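Local coordinates for protein VP1 (Polyomavirus HPyV7, PDB 4PCH) that probably builds the outer shell of the T=7 icosahedral polyomavirus capsid as pentamers and takes part in attachment to the host cell, at residues B[82-87]-B[217-222]; B[10-15]-B[265-270]; B[63-68]-B[222-227]. All coordinates share one frame; numbering follows the deposited sequence.

Contact 1. Residues B[82-87]-B[217-222]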
ATOM      1  N   VAL B  82       1.031  26.606 -32.041  1.00 17.21           N
ATOM      2  CA  VAL B  82       1.387  26.836 -30.627  1.00 17.40           C
ATOM      3  C   VAL B  82       2.192  25.653 -30.099  1.00 15.96           C
ATOM      4  O   VAL B  82       2.148  24.555 -30.670  1.00 17.57           O
ATOM      5  CB  VAL B  82       0.125  27.002 -29.736  1.00 16.80           C
ATOM      6  CG1 VAL B  82      -0.716  28.180 -30.183  1.00 18.44           C
ATOM      7  CG2 VAL B  82      -0.741  25.742 -29.767  1.00 18.47           C
ATOM      8  N   TRP B  83       2.913  25.880 -29.007  1.00 15.30           N
ATOM      9  CA  TRP B  83       3.560  24.807 -28.270  1.00 14.56           C
ATOM     10  C   TRP B  83       2.515  23.993 -27.522  1.00 14.74           C
ATOM     11  O   TRP B  83       1.622  24.551 -26.871  1.00 15.49           O
ATOM     12  CB  TRP B  83       4.553  25.353 -27.275  1.00 14.87           C
ATOM     13  CG  TRP B  83       5.761  25.968 -27.899  1.00 15.17           C
ATOM     14  CD1 TRP B  83       6.122  27.290 -27.860  1.00 16.34           C
ATOM     15  CD2 TRP B  83       6.814  25.282 -28.586  1.00 14.92           C
ATOM     16  NE1 TRP B  83       7.308  27.465 -28.514  1.00 15.61           N
ATOM     17  CE2 TRP B  83       7.756  26.253 -28.969  1.00 15.91           C
ATOM     18  CE3 TRP B  83       7.038  23.944 -28.942  1.00 14.84           C
ATOM     19  CZ2 TRP B  83       8.909  25.934 -29.694  1.00 16.48           C
ATOM     20  CZ3 TRP B  83       8.191  23.622 -29.641  1.00 16.36           C
ATOM     21  CH2 TRP B  83       9.112  24.610 -30.009  1.00 17.50           C
ATOM     22  N   GLU B  84       2.631  22.676 -27.650  1.00 13.89           N
ATOM     23  CA  GLU B  84       1.787  21.707 -26.951  1.00 13.96           C
ATOM     24  C   GLU B  84       2.653  20.860 -26.011  1.00 14.68           C
ATOM     25  O   GLU B  84       3.588  20.178 -26.465  1.00 13.10           O
ATOM     26  CB  GLU B  84       1.098  20.807 -27.985  1.00 14.91           C
ATOM     27  CG  GLU B  84       0.258  19.677 -27.418  1.00 14.95           C
ATOM     28  CD  GLU B  84      -0.082  18.598 -28.448  1.00 16.10           C
ATOM     29  OE1 GLU B  84       0.424  18.685 -29.598  1.00 16.71           O
ATOM     30  OE2 GLU B  84      -0.822  17.650 -28.095  1.00 18.10           O
ATOM     31  N   ALA B  85       2.344  20.905 -24.715  1.00 12.59           N
ATOM     32  CA  ALA B  85       3.087  20.139 -23.734  1.00 14.15           C
ATOM     33  C   ALA B  85       2.386  18.793 -23.602  1.00 14.89           C
ATOM     34  O   ALA B  85       1.229  18.731 -23.193  1.00 14.37           O
ATOM     35  CB  ALA B  85       3.146  20.860 -22.398  1.00 15.44           C
ATOM     36  N   TYR B  86       3.071  17.726 -24.008  1.00 13.99           N
ATOM     37  CA  TYR B  86       2.453  16.398 -24.123  1.00 15.04           C
ATOM     38  C   TYR B  86       2.923  15.400 -23.061  1.00 14.82           C
ATOM     39  O   TYR B  86       2.330  14.340 -22.914  1.00 15.74           O
ATOM     40  CB  TYR B  86       2.659  15.821 -25.533  1.00 16.11           C
ATOM     41  CG  TYR B  86       4.109  15.644 -25.928  1.00 17.98           C
ATOM     42  CD1 TYR B  86       4.809  16.662 -26.553  1.00 16.68           C
ATOM     43  CD2 TYR B  86       4.777  14.455 -25.671  1.00 18.16           C
ATOM     44  CE1 TYR B  86       6.144  16.505 -26.913  1.00 18.39           C
ATOM     45  CE2 TYR B  86       6.097  14.282 -26.030  1.00 18.65           C
ATOM     46  CZ  TYR B  86       6.781  15.299 -26.643  1.00 19.19           C
ATOM     47  OH  TYR B  86       8.090  15.077 -26.968  1.00 19.43           O
ATOM     48  N   ARG B  87       3.946  15.758 -22.291  1.00 14.38           N
ATOM     49  CA  ARG B  87       4.515  14.837 -21.311  1.00 16.17           C
ATOM     50  C   ARG B  87       5.321  15.647 -20.332  1.00 17.08           C
ATOM     51  O   ARG B  87       5.906  16.667 -20.699  1.00 14.86           O
ATOM     52  CB  ARG B  87       5.411  13.812 -22.051  1.00 20.96           C
ATOM     53  CG  ARG B  87       6.259  12.872 -21.225  1.00 30.49           C
ATOM     54  CD  ARG B  87       6.705  11.650 -22.050  1.00 36.71           C
ATOM     55  NE  ARG B  87       7.765  11.927 -23.031  1.00 49.31           N
ATOM     56  CZ  ARG B  87       9.067  12.030 -22.741  1.00 52.00           C
ATOM     57  NH1 ARG B  87       9.500  11.919 -21.491  1.00 37.66           N
ATOM     58  NH2 ARG B  87       9.948  12.268 -23.702  1.00 43.56           N
ATOM     59  N   GLY B 217      -2.403  17.499 -25.752  1.00 16.91           N
ATOM     60  CA  GLY B 217      -1.813  17.922 -24.502  1.00 17.10           C
ATOM     61  C   GLY B 217      -2.246  19.316 -24.117  1.00 14.69           C
ATOM     62  O   GLY B 217      -3.256  19.809 -24.584  1.00 16.99           O
ATOM     63  N   ILE B 218      -1.436  19.961 -23.295  1.00 14.40           N
ATOM     64  CA  ILE B 218      -1.695  21.303 -22.826  1.00 14.33           C
ATOM     65  C   ILE B 218      -1.288  22.275 -23.939  1.00 14.74           C
ATOM     66  O   ILE B 218      -0.180  22.203 -24.446  1.00 16.95           O
ATOM     67  CB  ILE B 218      -0.858  21.626 -21.586  1.00 14.72           C
ATOM     68  CG1 ILE B 218      -1.205  20.704 -20.408  1.00 15.89           C
ATOM     69  CG2 ILE B 218      -1.024  23.091 -21.203  1.00 18.34           C
ATOM     70  CD1 ILE B 218      -2.675  20.639 -20.081  1.00 18.01           C
ATOM     71  N   LEU B 219      -2.184  23.166 -24.310  1.00 14.30           N
ATOM     72  CA  LEU B 219      -1.908  24.121 -25.390  1.00 14.49           C
ATOM     73  C   LEU B 219      -1.451  25.420 -24.767  1.00 14.77           C
ATOM     74  O   LEU B 219      -2.231  26.126 -24.109  1.00 13.92           O
ATOM     75  CB  LEU B 219      -3.138  24.308 -26.257  1.00 15.59           C
ATOM     76  CG  LEU B 219      -3.693  23.039 -26.905  1.00 19.25           C
ATOM     77  CD1 LEU B 219      -5.027  23.357 -27.554  1.00 21.20           C
ATOM     78  CD2 LEU B 219      -2.715  22.440 -27.903  1.00 20.17           C
ATOM     79  N   CYS B 220      -0.170  25.726 -24.957  1.00 14.03           N
ATOM     80  CA  CYS B 220       0.448  26.843 -24.269  1.00 13.32           C
ATOM     81  C   CYS B 220       0.304  28.081 -25.147  1.00 14.35           C
ATOM     82  O   CYS B 220       1.293  28.637 -25.642  1.00 14.97           O
ATOM     83  CB  CYS B 220       1.910  26.529 -23.994  1.00 15.58           C
ATOM     84  SG  CYS B 220       2.155  25.154 -22.830  1.00 16.66           S
ATOM     85  N   THR B 221      -0.930  28.540 -25.302  1.00 13.44           N
ATOM     86  CA  THR B 221      -1.253  29.505 -26.342  1.00 14.96           C
ATOM     87  C   THR B 221      -0.736  30.898 -26.046  1.00 15.32           C
ATOM     88  O   THR B 221      -0.665  31.725 -26.953  1.00 14.28           O
ATOM     89  CB  THR B 221      -2.766  29.600 -26.577  1.00 16.13           C
ATOM     90  OG1 THR B 221      -3.408  30.066 -25.402  1.00 17.83           O
ATOM     91  CG2 THR B 221      -3.359  28.223 -26.933  1.00 17.11           C
ATOM     92  N   PHE B 222      -0.435  31.164 -24.769  1.00 15.37           N
ATOM     93  CA  PHE B 222       0.084  32.479 -24.380  1.00 17.35           C
ATOM     94  C   PHE B 222       1.600  32.548 -24.473  1.00 19.48           C
ATOM     95  O   PHE B 222       2.168  33.573 -24.105  1.00 23.48           O
ATOM     96  CB  PHE B 222      -0.334  32.855 -22.945  1.00 16.27           C
ATOM     97  CG  PHE B 222      -1.819  32.838 -22.697  1.00 16.16           C
ATOM     98  CD1 PHE B 222      -2.730  33.107 -23.690  1.00 16.30           C
ATOM     99  CD2 PHE B 222      -2.293  32.603 -21.410  1.00 16.18           C
ATOM    100  CE1 PHE B 222      -4.091  33.112 -23.429  1.00 17.61           C
ATOM    101  CE2 PHE B 222      -3.644  32.620 -21.144  1.00 17.03           C
ATOM    102  CZ  PHE B 222      -4.539  32.866 -22.143  1.00 17.70           C
TER
HETATM  103  O   HOH W   1       2.952  28.463 -27.819  1.00 18.00           O
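Val82 lays its CG1 methyl beside Thr221, 4.2 Å from CG2, the two side chains running side by side and pointing the same way. Two residues further along, Leu219 CD2 rests on the aliphatic part of Glu84, 4.1 Å from CG. The glutamate is extended, with CG anti to the backbone N (chi1 176°), and its carboxylate meets the start of 217-222: OE2 accepts the N-H of Gly217 at 2.8 Å through the lone pair turned away from OE1. The same OE2 forms a salt bridge with Arg267 and OE1 one with Arg269, so both oxygens of this buried carboxylate are engaged, and the two arginines would be expected to favour its charged form. Gly217 brings its CA to 3.4 Å from Ala85 O, a CA-H...O contact, with no side chain in the way. Ala85 and Ile218 exchange two backbone hydrogen bonds, and their CB atoms lie 4.2 Å apart. Beyond them Cys220 N reaches Trp83 O at 2.9 Å, almost in line with the carbonyl. Cys220 is also the centre of an inverse gamma turn, and a water bridges Trp83 N to Cys220 O. The indole leads away to bond Pro69 O through NE1. This is antiparallel pairing that runs up to an inverse gamma turn, within the beta sheet of the VP1 jelly roll.

Contact 2. Residues B[10-15]-B[265-270]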
ATOM      1  N   LEU B  10      -5.919  20.864 -34.776  1.00 25.64           N
ATOM      2  CA  LEU B  10      -5.592  20.223 -36.038  1.00 28.38           C
ATOM      3  C   LEU B  10      -4.437  19.280 -35.775  1.00 27.96           C
ATOM      4  O   LEU B  10      -4.366  18.706 -34.675  1.00 24.41           O
ATOM      5  CB  LEU B  10      -5.266  21.261 -37.118  1.00 31.30           C
ATOM      6  CG  LEU B  10      -6.377  22.267 -37.425  1.00 35.37           C
ATOM      7  CD1 LEU B  10      -5.951  23.134 -38.600  1.00 35.64           C
ATOM      8  CD2 LEU B  10      -7.714  21.572 -37.719  1.00 38.24           C
ATOM      9  N   ASP B  11      -3.533  19.128 -36.741  1.00 28.25           N
ATOM     10  CA  ASP B  11      -2.469  18.138 -36.621  1.00 31.24           C
ATOM     11  C   ASP B  11      -1.229  18.704 -35.963  1.00 27.73           C
ATOM     12  O   ASP B  11      -0.973  19.919 -36.002  1.00 25.36           O
ATOM     13  CB  ASP B  11      -2.091  17.558 -37.993  1.00 34.55           C
ATOM     14  CG  ASP B  11      -3.176  16.656 -38.575  1.00 41.52           C
ATOM     15  OD1 ASP B  11      -4.005  16.107 -37.818  1.00 42.59           O
ATOM     16  OD2 ASP B  11      -3.189  16.486 -39.805  1.00 50.53           O
ATOM     17  N   THR B  12      -0.452  17.815 -35.349  1.00 25.95           N
ATOM     18  CA  THR B  12       0.866  18.193 -34.900  1.00 25.95           C
ATOM     19  C   THR B  12       1.694  18.568 -36.120  1.00 28.41           C
ATOM     20  O   THR B  12       1.480  18.065 -37.235  1.00 27.46           O
ATOM     21  CB  THR B  12       1.579  17.082 -34.093  1.00 27.64           C
ATOM     22  OG1 THR B  12       1.651  15.894 -34.876  1.00 35.64           O
ATOM     23  CG2 THR B  12       0.830  16.785 -32.785  1.00 26.72           C
ATOM     24  N   VAL B  13       2.629  19.479 -35.895  1.00 27.04           N
ATOM     25  CA  VAL B  13       3.595  19.868 -36.897  1.00 28.22           C
ATOM     26  C   VAL B  13       4.643  18.736 -36.966  1.00 28.07           C
ATOM     27  O   VAL B  13       5.030  18.205 -35.926  1.00 29.04           O
ATOM     28  CB  VAL B  13       4.250  21.202 -36.503  1.00 28.58           C
ATOM     29  CG1 VAL B  13       5.330  21.598 -37.485  1.00 32.64           C
ATOM     30  CG2 VAL B  13       3.196  22.296 -36.410  1.00 29.73           C
ATOM     31  N   PRO B  14       5.081  18.346 -38.182  1.00 30.43           N
ATOM     32  CA  PRO B  14       6.059  17.251 -38.249  1.00 32.69           C
ATOM     33  C   PRO B  14       7.245  17.499 -37.303  1.00 31.14           C
ATOM     34  O   PRO B  14       7.749  18.619 -37.219  1.00 30.96           O
ATOM     35  CB  PRO B  14       6.498  17.266 -39.716  1.00 35.63           C
ATOM     36  CG  PRO B  14       5.325  17.831 -40.451  1.00 36.90           C
ATOM     37  CD  PRO B  14       4.743  18.869 -39.519  1.00 31.22           C
ATOM     38  N   LEU B  15       7.660  16.466 -36.580  1.00 30.91           N
ATOM     39  CA  LEU B  15       8.731  16.585 -35.596  1.00 31.01           C
ATOM     40  C   LEU B  15      10.113  16.825 -36.217  1.00 35.28           C
ATOM     41  O   LEU B  15      10.569  16.040 -37.056  1.00 34.00           O
ATOM     42  CB  LEU B  15       8.810  15.319 -34.742  1.00 32.02           C
ATOM     43  CG  LEU B  15       7.555  14.841 -34.006  1.00 31.05           C
ATOM     44  CD1 LEU B  15       7.912  13.591 -33.213  1.00 28.58           C
ATOM     45  CD2 LEU B  15       6.965  15.925 -33.104  1.00 32.05           C
ATOM     46  N   HIS B 265       7.894  18.492 -21.794  1.00 14.11           N
ATOM     47  CA  HIS B 265       8.205  18.241 -23.190  1.00 14.85           C
ATOM     48  C   HIS B 265       7.144  18.805 -24.091  1.00 15.04           C
ATOM     49  O   HIS B 265       5.963  18.529 -23.907  1.00 14.40           O
ATOM     50  CB  HIS B 265       8.308  16.748 -23.423  1.00 15.00           C
ATOM     51  CG  HIS B 265       9.304  16.085 -22.535  1.00 15.60           C
ATOM     52  ND1 HIS B 265      10.569  15.744 -22.969  1.00 19.12           N
ATOM     53  CD2 HIS B 265       9.230  15.697 -21.243  1.00 16.70           C
ATOM     54  CE1 HIS B 265      11.228  15.173 -21.976  1.00 20.04           C
ATOM     55  NE2 HIS B 265      10.442  15.148 -20.918  1.00 16.68           N
ATOM     56  N   CYS B 266       7.577  19.587 -25.071  1.00 14.40           N
ATOM     57  CA  CYS B 266       6.670  20.325 -25.975  1.00 15.31           C
ATOM     58  C   CYS B 266       6.939  19.983 -27.435  1.00 15.40           C
ATOM     59  O   CYS B 266       8.069  19.691 -27.825  1.00 15.74           O
ATOM     60  CB  CYS B 266       6.843  21.824 -25.810  1.00 15.43           C
ATOM     61  SG  CYS B 266       6.509  22.416 -24.142  1.00 18.13           S
ATOM     62  N   ARG B 267       5.873  20.014 -28.217  1.00 16.41           N
ATOM     63  CA  ARG B 267       5.935  19.915 -29.676  1.00 17.00           C
ATOM     64  C   ARG B 267       5.012  21.011 -30.219  1.00 15.95           C
ATOM     65  O   ARG B 267       4.373  21.721 -29.452  1.00 17.47           O
ATOM     66  CB  ARG B 267       5.487  18.527 -30.181  1.00 18.71           C
ATOM     67  CG  ARG B 267       4.033  18.201 -29.870  1.00 18.44           C
ATOM     68  CD  ARG B 267       3.719  16.719 -29.971  1.00 20.55           C
ATOM     69  NE  ARG B 267       2.353  16.460 -29.521  1.00 20.63           N
ATOM     70  CZ  ARG B 267       1.901  15.282 -29.098  1.00 24.32           C
ATOM     71  NH1 ARG B 267       2.687  14.199 -29.127  1.00 25.13           N
ATOM     72  NH2 ARG B 267       0.645  15.180 -28.672  1.00 22.79           N
ATOM     73  N   GLN B 268       4.970  21.178 -31.525  1.00 17.45           N
ATOM     74  CA  GLN B 268       4.108  22.184 -32.118  1.00 18.00           C
ATOM     75  C   GLN B 268       2.820  21.583 -32.642  1.00 20.46           C
ATOM     76  O   GLN B 268       2.822  20.500 -33.238  1.00 19.18           O
ATOM     77  CB  GLN B 268       4.859  22.927 -33.204  1.00 18.94           C
ATOM     78  CG  GLN B 268       6.016  23.734 -32.646  1.00 19.66           C
ATOM     79  CD  GLN B 268       6.774  24.532 -33.697  1.00 21.44           C
ATOM     80  OE1 GLN B 268       6.413  24.584 -34.879  1.00 22.19           O
ATOM     81  NE2 GLN B 268       7.839  25.192 -33.253  1.00 23.08           N
ATOM     82  N   ARG B 269       1.743  22.335 -32.491  1.00 17.73           N
ATOM     83  CA  ARG B 269       0.396  21.907 -32.883  1.00 17.86           C
ATOM     84  C   ARG B 269      -0.282  23.072 -33.576  1.00 19.11           C
ATOM     85  O   ARG B 269      -0.237  24.203 -33.071  1.00 19.45           O
ATOM     86  CB  ARG B 269      -0.373  21.496 -31.628  1.00 17.58           C
ATOM     87  CG  ARG B 269      -1.834  21.091 -31.816  1.00 18.92           C
ATOM     88  CD  ARG B 269      -2.000  19.732 -32.462  1.00 19.04           C
ATOM     89  NE  ARG B 269      -1.847  18.674 -31.467  1.00 20.79           N
ATOM     90  CZ  ARG B 269      -2.451  17.489 -31.499  1.00 21.03           C
ATOM     91  NH1 ARG B 269      -2.213  16.624 -30.528  1.00 20.35           N
ATOM     92  NH2 ARG B 269      -3.283  17.165 -32.478  1.00 22.36           N
ATOM     93  N   ARG B 270      -0.908  22.824 -34.721  1.00 19.78           N
ATOM     94  CA  ARG B 270      -1.748  23.850 -35.359  1.00 22.00           C
ATOM     95  C   ARG B 270      -3.176  23.780 -34.779  1.00 22.21           C
ATOM     96  O   ARG B 270      -3.723  22.702 -34.508  1.00 21.36           O
ATOM     97  CB  ARG B 270      -1.716  23.780 -36.906  1.00 28.89           C
ATOM     98  CG  ARG B 270      -1.884  25.191 -37.528  1.00 33.22           C
ATOM     99  CD  ARG B 270      -1.815  25.303 -39.050  1.00 42.47           C
ATOM    100  NE  ARG B 270      -0.496  25.681 -39.583  1.00 44.53           N
ATOM    101  CZ  ARG B 270       0.034  26.918 -39.623  1.00 41.80           C
ATOM    102  NH1 ARG B 270       1.243  27.068 -40.163  1.00 41.38           N
ATOM    103  NH2 ARG B 270      -0.587  28.007 -39.129  1.00 29.35           N
TER
HETATM  104  O   HOH W   2       6.007  19.434 -33.610  1.00 21.94           O
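Leu10 and Arg270 bury equal areas here, and they meet mainly through backbone: Leu10 N donates to Arg270 O at 2.9 Å, while Leu10 CB sits 3.4 Å from that same oxygen. The Arg270 side chain leads away from the neighbouring strand, bending at chi3, and packs on Ile81. Its backbone N-H returns a longer bond to Asp11 O, at 3.2 Å. The carbonyl of Leu10 is taken by a side chain instead: Arg269 NH2 points at Leu10 O (2.9 Å), the oxygen lying in the guanidinium plane and the N-H in the carbonyl plane. The arginine chain bends at chi2 (74°), which sets CD, and at chi3 (81°), which sets NE. Thr12, the next largest contributor, sets its CG2 methyl over one face of that guanidinium, displaced toward the rim and 3.5 Å from NE. The same methyl also lies over a face of the Arg267 guanidinium, 3.6 Å from NE, so one methyl serves two arginines that both pair with Glu84. Thr12 and Arg269 form an antiparallel non-hydrogen-bonded pair within the join between the N-terminal strand 9-27 and the C-terminal strand 253-271 of the jelly-roll sheet. Past Thr12 the regular pairing ends, yet Val13 N still donates to Gln268 O, from above the carbonyl plane. Val13 CG2 packs on Gln268 CB at 3.7 Å. Where the backbones diverge further, a water accepts from Gln268 N and lies 2.8 Å from Val13 O, and Leu15 CD2 reaches across to Arg267 CB.

Contact 3. Residues B[63-68]-B[222-227]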
ATOM      1  N   VAL B  63       4.431  28.662  -7.563  1.00 11.29           N
ATOM      2  CA  VAL B  63       4.092  28.835  -8.972  1.00 13.68           C
ATOM      3  C   VAL B  63       5.333  29.237  -9.747  1.00 12.73           C
ATOM      4  O   VAL B  63       6.204  29.962  -9.243  1.00 14.57           O
ATOM      5  CB  VAL B  63       2.977  29.887  -9.196  1.00 17.28           C
ATOM      6  CG1 VAL B  63       1.658  29.422  -8.586  1.00 19.42           C
ATOM      7  CG2 VAL B  63       3.354  31.221  -8.612  1.00 19.57           C
ATOM      8  N   ALA B  64       5.378  28.812 -10.992  1.00 13.98           N
ATOM      9  CA  ALA B  64       6.385  29.286 -11.935  1.00 15.65           C
ATOM     10  C   ALA B  64       5.703  29.458 -13.275  1.00 15.13           C
ATOM     11  O   ALA B  64       4.824  28.670 -13.613  1.00 15.53           O
ATOM     12  CB  ALA B  64       7.545  28.324 -12.049  1.00 16.52           C
ATOM     13  N   VAL B  65       6.098  30.507 -14.000  1.00 15.20           N
ATOM     14  CA  VAL B  65       5.631  30.735 -15.359  1.00 15.30           C
ATOM     15  C   VAL B  65       6.873  30.774 -16.231  1.00 16.99           C
ATOM     16  O   VAL B  65       7.718  31.672 -16.098  1.00 18.20           O
ATOM     17  CB  VAL B  65       4.822  32.022 -15.520  1.00 17.34           C
ATOM     18  CG1 VAL B  65       4.214  32.074 -16.914  1.00 20.04           C
ATOM     19  CG2 VAL B  65       3.708  32.095 -14.488  1.00 18.07           C
ATOM     20  N   ILE B  66       6.968  29.784 -17.111  1.00 15.61           N
ATOM     21  CA  ILE B  66       8.171  29.529 -17.887  1.00 19.83           C
ATOM     22  C   ILE B  66       7.893  29.928 -19.330  1.00 17.57           C
ATOM     23  O   ILE B  66       7.016  29.365 -19.970  1.00 16.87           O
ATOM     24  CB  ILE B  66       8.570  28.029 -17.864  1.00 21.03           C
ATOM     25  CG1 ILE B  66       8.646  27.462 -16.435  1.00 25.05           C
ATOM     26  CG2 ILE B  66       9.901  27.837 -18.572  1.00 24.41           C
ATOM     27  CD1 ILE B  66       9.503  28.260 -15.498  1.00 25.93           C
ATOM     28  N   ASN B  67       8.655  30.886 -19.832  1.00 18.70           N
ATOM     29  CA  ASN B  67       8.489  31.324 -21.207  0.70 19.63           C
ATOM     30  C   ASN B  67       9.021  30.258 -22.198  1.00 20.20           C
ATOM     31  O   ASN B  67      10.027  29.609 -21.966  1.00 20.69           O
ATOM     32  CB  ASN B  67       9.152  32.681 -21.420  0.70 22.55           C
ATOM     33  CG  ASN B  67       8.551  33.781 -20.539  0.70 24.62           C
ATOM     34  OD1 ASN B  67       7.342  33.811 -20.273  0.70 24.83           O
ATOM     35  ND2 ASN B  67       9.389  34.679 -20.088  0.70 27.08           N
ATOM     36  N   LEU B  68       8.316  30.081 -23.300  1.00 17.42           N
ATOM     37  CA  LEU B  68       8.709  29.130 -24.325  1.00 17.78           C
ATOM     38  C   LEU B  68       9.241  29.930 -25.505  1.00 17.15           C
ATOM     39  O   LEU B  68       8.975  31.105 -25.613  1.00 18.28           O
ATOM     40  CB  LEU B  68       7.499  28.299 -24.754  1.00 17.36           C
ATOM     41  CG  LEU B  68       6.861  27.559 -23.573  1.00 17.73           C
ATOM     42  CD1 LEU B  68       5.538  26.958 -23.985  1.00 17.71           C
ATOM     43  CD2 LEU B  68       7.779  26.481 -23.030  1.00 18.63           C
ATOM     44  N   PHE B 222      -0.435  31.164 -24.769  1.00 15.37           N
ATOM     45  CA  PHE B 222       0.084  32.479 -24.380  1.00 17.35           C
ATOM     46  C   PHE B 222       1.600  32.548 -24.473  1.00 19.48           C
ATOM     47  O   PHE B 222       2.168  33.573 -24.105  1.00 23.48           O
ATOM     48  CB  PHE B 222      -0.334  32.855 -22.945  1.00 16.27           C
ATOM     49  CG  PHE B 222      -1.819  32.838 -22.697  1.00 16.16           C
ATOM     50  CD1 PHE B 222      -2.730  33.107 -23.690  1.00 16.30           C
ATOM     51  CD2 PHE B 222      -2.293  32.603 -21.410  1.00 16.18           C
ATOM     52  CE1 PHE B 222      -4.091  33.112 -23.429  1.00 17.61           C
ATOM     53  CE2 PHE B 222      -3.644  32.620 -21.144  1.00 17.03           C
ATOM     54  CZ  PHE B 222      -4.539  32.866 -22.143  1.00 17.70           C
ATOM     55  N   GLY B 223       2.252  31.448 -24.873  1.00 16.20           N
ATOM     56  CA  GLY B 223       3.713  31.412 -25.036  1.00 18.71           C
ATOM     57  C   GLY B 223       4.518  31.037 -23.805  1.00 16.23           C
ATOM     58  O   GLY B 223       5.751  31.156 -23.783  1.00 18.26           O
ATOM     59  N   SER B 224       3.824  30.573 -22.769  1.00 14.32           N
ATOM     60  CA  SER B 224       4.449  30.130 -21.545  1.00 14.40           C
ATOM     61  C   SER B 224       3.729  28.897 -21.042  1.00 15.98           C
ATOM     62  O   SER B 224       2.580  28.675 -21.386  1.00 15.07           O
ATOM     63  CB  SER B 224       4.323  31.183 -20.433  1.00 17.92           C
ATOM     64  OG  SER B 224       4.938  32.396 -20.751  1.00 22.52           O
ATOM     65  N   VAL B 225       4.415  28.151 -20.181  1.00 15.56           N
ATOM     66  CA  VAL B 225       3.811  27.026 -19.461  1.00 15.05           C
ATOM     67  C   VAL B 225       3.760  27.403 -17.978  1.00 15.24           C
ATOM     68  O   VAL B 225       4.687  28.022 -17.449  1.00 14.35           O
ATOM     69  CB  VAL B 225       4.536  25.702 -19.738  1.00 17.28           C
ATOM     70  CG1 VAL B 225       5.979  25.722 -19.301  1.00 16.33           C
ATOM     71  CG2 VAL B 225       3.811  24.532 -19.079  1.00 17.06           C
ATOM     72  N   TYR B 226       2.664  27.024 -17.326  1.00 13.87           N
ATOM     73  CA  TYR B 226       2.355  27.434 -15.965  1.00 12.73           C
ATOM     74  C   TYR B 226       2.465  26.183 -15.114  1.00 12.53           C
ATOM     75  O   TYR B 226       1.812  25.175 -15.426  1.00 13.09           O
ATOM     76  CB  TYR B 226       0.929  27.998 -15.873  1.00 16.01           C
ATOM     77  CG  TYR B 226       0.782  29.334 -16.594  1.00 14.47           C
ATOM     78  CD1 TYR B 226       0.863  29.397 -17.966  1.00 17.18           C
ATOM     79  CD2 TYR B 226       0.591  30.516 -15.893  1.00 16.91           C
ATOM     80  CE1 TYR B 226       0.766  30.606 -18.634  1.00 19.54           C
ATOM     81  CE2 TYR B 226       0.482  31.725 -16.542  1.00 20.83           C
ATOM     82  CZ  TYR B 226       0.579  31.763 -17.925  1.00 19.84           C
ATOM     83  OH  TYR B 226       0.482  32.939 -18.617  1.00 23.48           O
ATOM     84  N   LEU B 227       3.348  26.246 -14.121  1.00 12.59           N
ATOM     85  CA  LEU B 227       3.586  25.149 -13.165  1.00 11.18           C
ATOM     86  C   LEU B 227       3.135  25.571 -11.799  1.00 12.37           C
ATOM     87  O   LEU B 227       3.376  26.702 -11.393  1.00 11.72           O
ATOM     88  CB  LEU B 227       5.074  24.813 -13.129  1.00 12.92           C
ATOM     89  CG  LEU B 227       5.658  24.376 -14.481  1.00 13.72           C
ATOM     90  CD1 LEU B 227       7.151  24.186 -14.350  1.00 14.19           C
ATOM     91  CD2 LEU B 227       4.958  23.137 -15.033  1.00 14.05           C
TER
HETATM   92  O   HOH W   3       6.941  32.657 -25.519  1.00 26.51           O
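The Tyr226 ring carries Val65 on one face: CG1 sits 3.9 Å from the ring centroid and 16° off its normal, a CH-pi contact. Val65 CG2 lies 3.8 Å from both CD2 and CE2 of Tyr226, and the two side chains run side by side, pointing the same way. With CG1 anti to the backbone N (chi1 -172°), Val65 also meets Ser224, CG1 to CB 3.6 Å. On this face of the sheet Ser224 OG donates to Asn67 OD1 at 2.8 Å, in the amide plane and on a lone pair; Asn67 has two conformers, so this bond is certain only for the one described. The opposite face is apolar. Ile66 CB packs on Val225 CG1 at 3.8 Å, and Ile66 CG1 reaches Leu227 CD1. Ala64 with Leu227 and Ile66 with Val225 are hydrogen-bonded antiparallel pairs, each closed by two bonds of 2.9 Å. Leu68 N donates to Gly223 O just past the Asn67-Ser224 pair, an oxygen that also receives a bond from a water shared with Leu68 O. Gly223 adopts a positive phi (89°), at backbone angles that call for glycine. Among the neighbouring strands, 224-236 is flanked by 117-124, where Tyr226 bonds Gly124 through the backbone, while Ile66 and Leu227 face Val23 and Leu27 of strand 9-27 and Leu227 also packs on Phe262 of strand 253-271.

From the N terminus, residues 10-15 wait for the last strand: contact 2 joins them to 265-270 and closes a loop of almost the whole chain. Inside it, contact 3 pairs 63-68 with 222-227, and contact 1, pairing 82-87 with 217-222, nests inside that in turn. None of the three cross. Contacts 1 and 3 share Phe222 at the turn between strands 208-219 and 224-236, and Leu68 packs against both Trp83 and Cys220. Contacts 1 and 2 adjoin through strands 79-93 and 253-271, Val82 O probably accepting from Arg269 N. Contact 2 ties the chain ends together, contacts 1 and 3 pair inner strands, and all belong to one antiparallel sheet.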